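Local coordinates for protein member of DUF4221 family (Bacteroides vulgatus, PDB 3S9J) that is of unknown function but folds as a six-bladed beta-propeller of the DUF4221 family, at residues A[194-199]-A[255-260]. Residues are numbered along the deposited sequence; the frame is centred on the assembly and turned at random.
Sequences NIAGGY and INAIIK. With FMT (formic acid), chain F.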
ATOM      1  N   ASN A 194       7.607  22.909   9.121  1.00 44.66           N
ATOM      2  CA  ASN A 194       6.749  22.168   8.211  1.00 44.66           C
ATOM      3  C   ASN A 194       7.483  20.990   7.566  1.00 43.34           C
ATOM      4  O   ASN A 194       8.537  21.156   6.917  1.00 38.61           O
ATOM      5  CB  ASN A 194       6.168  23.090   7.132  1.00 47.48           C
ATOM      6  CG  ASN A 194       5.266  24.192   7.719  1.00 53.67           C
ATOM      7  OD1 ASN A 194       4.048  24.026   7.822  1.00 62.59           O
ATOM      8  ND2 ASN A 194       5.878  25.301   8.132  1.00 54.12           N
ATOM      9  N   ILE A 195       6.911  19.805   7.749  1.00 41.53           N
ATOM     10  CA  ILE A 195       7.532  18.551   7.329  1.00 39.65           C
ATOM     11  C   ILE A 195       7.109  18.217   5.914  1.00 40.40           C
ATOM     12  O   ILE A 195       5.914  18.233   5.593  1.00 40.58           O
ATOM     13  CB  ILE A 195       7.141  17.387   8.279  1.00 37.32           C
ATOM     14  CG1 ILE A 195       7.705  17.622   9.672  1.00 40.38           C
ATOM     15  CG2 ILE A 195       7.632  16.020   7.728  1.00 39.12           C
ATOM     16  CD1 ILE A 195       6.996  16.793  10.733  1.00 38.80           C
ATOM     17  N   ALA A 196       8.099  17.885   5.082  1.00 39.10           N
ATOM     18  CA  ALA A 196       7.905  17.585   3.653  1.00 40.81           C
ATOM     19  C   ALA A 196       7.614  16.110   3.404  1.00 40.59           C
ATOM     20  O   ALA A 196       7.003  15.753   2.387  1.00 45.52           O
ATOM     21  CB  ALA A 196       9.145  18.007   2.843  1.00 41.80           C
ATOM     22  N   GLY A 197       8.039  15.257   4.322  1.00 35.23           N
ATOM     23  CA  GLY A 197       7.685  13.807   4.291  1.00 30.49           C
ATOM     24  C   GLY A 197       8.684  13.088   5.175  1.00 29.22           C
ATOM     25  O   GLY A 197       9.400  13.739   5.944  1.00 32.34           O
ATOM     26  N   GLY A 198       8.781  11.763   5.050  1.00 26.20           N
ATOM     27  CA  GLY A 198       9.811  11.000   5.768  1.00 25.48           C
ATOM     28  C   GLY A 198       9.272  10.102   6.871  1.00 26.77           C
ATOM     29  O   GLY A 198       9.987   9.263   7.395  1.00 26.79           O
ATOM     30  N   TYR A 199       7.988  10.256   7.214  1.00 24.92           N
ATOM     31  CA  TYR A 199       7.406   9.479   8.318  1.00 25.95           C
ATOM     32  C   TYR A 199       6.366   8.470   7.829  1.00 24.80           C
ATOM     33  O   TYR A 199       5.605   7.938   8.616  1.00 25.52           O
ATOM     34  CB  TYR A 199       6.811  10.388   9.401  1.00 27.25           C
ATOM     35  CG  TYR A 199       5.695  11.276   8.947  1.00 29.31           C
ATOM     36  CD1 TYR A 199       5.955  12.518   8.393  1.00 32.94           C
ATOM     37  CD2 TYR A 199       4.364  10.887   9.088  1.00 33.36           C
ATOM     38  CE1 TYR A 199       4.936  13.348   7.963  1.00 39.93           C
ATOM     39  CE2 TYR A 199       3.334  11.717   8.651  1.00 34.75           C
ATOM     40  CZ  TYR A 199       3.634  12.950   8.089  1.00 43.70           C
ATOM     41  OH  TYR A 199       2.652  13.809   7.651  1.00 54.65           O
ATOM     42  N   ILE A 255      12.132  21.796  -3.433  1.00 38.82           N
ATOM     43  CA  ILE A 255      12.052  20.597  -4.233  1.00 35.04           C
ATOM     44  C   ILE A 255      13.152  19.569  -3.830  1.00 30.47           C
ATOM     45  O   ILE A 255      12.940  18.380  -3.974  1.00 32.09           O
ATOM     46  CB  ILE A 255      12.115  20.912  -5.760  1.00 34.59           C
ATOM     47  CG1 ILE A 255      11.614  19.735  -6.574  1.00 31.62           C
ATOM     48  CG2 ILE A 255      13.535  21.369  -6.204  1.00 33.61           C
ATOM     49  CD1 ILE A 255      10.157  19.350  -6.365  1.00 34.16           C
ATOM     50  N   ASN A 256      14.270  20.063  -3.314  1.00 35.23           N
ATOM     51  CA  ASN A 256      15.408  19.273  -2.854  0.50 36.04           C
ATOM     52  C   ASN A 256      14.966  18.227  -1.801  1.00 36.20           C
ATOM     53  O   ASN A 256      15.399  17.065  -1.782  1.00 33.79           O
ATOM     54  CB  ASN A 256      16.456  20.240  -2.263  0.50 38.05           C
ATOM     55  CG  ASN A 256      16.778  21.451  -3.196  0.50 44.54           C
ATOM     56  OD1 ASN A 256      17.813  21.456  -3.856  0.50 53.85           O
ATOM     57  ND2 ASN A 256      15.901  22.478  -3.219  0.50 32.83           N
ATOM     58  N   ALA A 257      14.080  18.676  -0.900  1.00 35.24           N
ATOM     59  CA  ALA A 257      13.537  17.778   0.129  1.00 34.32           C
ATOM     60  C   ALA A 257      12.759  16.606  -0.470  1.00 31.74           C
ATOM     61  O   ALA A 257      12.859  15.468   0.002  1.00 31.78           O
ATOM     62  CB  ALA A 257      12.668  18.553   1.114  1.00 35.87           C
ATOM     63  N   ILE A 258      11.989  16.876  -1.526  1.00 30.85           N
ATOM     64  CA  ILE A 258      11.205  15.892  -2.217  1.00 29.08           C
ATOM     65  C   ILE A 258      12.134  14.944  -3.017  1.00 28.14           C
ATOM     66  O   ILE A 258      11.931  13.733  -3.030  1.00 27.62           O
ATOM     67  CB  ILE A 258      10.209  16.580  -3.211  1.00 32.32           C
ATOM     68  CG1 ILE A 258       9.253  17.542  -2.459  1.00 40.40           C
ATOM     69  CG2 ILE A 258       9.443  15.581  -4.031  1.00 28.63           C
ATOM     70  CD1 ILE A 258       8.744  17.013  -1.167  1.00 44.38           C
ATOM     71  N   ILE A 259      13.134  15.530  -3.665  1.00 28.67           N
ATOM     72  CA  ILE A 259      14.070  14.744  -4.482  1.00 28.66           C
ATOM     73  C   ILE A 259      14.826  13.723  -3.596  1.00 27.18           C
ATOM     74  O   ILE A 259      14.925  12.552  -3.958  1.00 28.03           O
ATOM     75  CB  ILE A 259      15.033  15.651  -5.226  1.00 31.60           C
ATOM     76  CG1 ILE A 259      14.284  16.375  -6.367  1.00 30.56           C
ATOM     77  CG2 ILE A 259      16.195  14.814  -5.851  1.00 29.48           C
ATOM     78  CD1 ILE A 259      15.041  17.561  -6.945  1.00 30.60           C
ATOM     79  N   LYS A 260      15.276  14.184  -2.444  1.00 27.56           N
ATOM     80  CA  LYS A 260      16.056  13.342  -1.526  1.00 28.18           C
ATOM     81  C   LYS A 260      15.234  12.152  -1.093  1.00 28.67           C
ATOM     82  O   LYS A 260      15.707  11.012  -1.124  1.00 28.57           O
ATOM     83  CB  LYS A 260      16.567  14.140  -0.341  1.00 29.75           C
ATOM     84  CG  LYS A 260      17.776  14.999  -0.683  1.00 34.43           C
ATOM     85  CD  LYS A 260      18.424  15.614   0.522  1.00 49.38           C
ATOM     86  CE  LYS A 260      17.594  16.740   1.116  1.00 50.74           C
ATOM     87  NZ  LYS A 260      18.421  17.656   1.985  1.00 57.22           N
TER
HETATM   88  C   FMT F 404       7.352   9.271   3.241  1.00 34.50           C
HETATM   89  O1  FMT F 404       7.154  10.465   3.032  1.00 36.26           O
HETATM   90  O2  FMT F 404       8.012   8.863   4.190  1.00 29.49           O
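A196 meets helix 255-263 through its methyl group. Its CB lies 4.0 Å from A257 CB; both alanines point their CB toward the other segment, and the two methyls meet, with the backbones coming as close as 6.6 Å between A196 CA and A257 CA. The same A196 methyl is also approached by the end of I258, whose CD1 stands 4.2 Å from A196 CB. I258 does not aim its CB at the strand; CG1 lies beside the backbone N and anti to the carbonyl carbon (chi1 -59°), and rotation about CB-CG1 (chi2 -42°) brings CD1 round to A196. The contact is wholly apolar, with no hydrogen bond between the segments and only 91 Å² buried.

In this six-bladed beta-propeller the short strand 195-197 belongs to none of the four-stranded sheets. It pairs antiparallel with 249-250, where backbone hydrogen bonds join A196 and G197 with G249, and helix 255-263 follows a few residues later, so the helix packs beside a two-stranded antiparallel pair that its own preceding chain completes and whose strands are separated in sequence by the four-stranded sheet of 201-235. The helix is tied back to that preceding chain by a salt bridge from K260 NZ to E253 OE1.

Beyond G197 the chain turns at G198, whose N-H gives a nearly straight bond (168°) to O1 of a formic acid molecule, 2.9 Å from G198 N. The formic acid, probably from the crystallisation liquor, is also hydrogen-bonded to G200 N. The ring of Y199 meets that of W161 with planes about 60° apart.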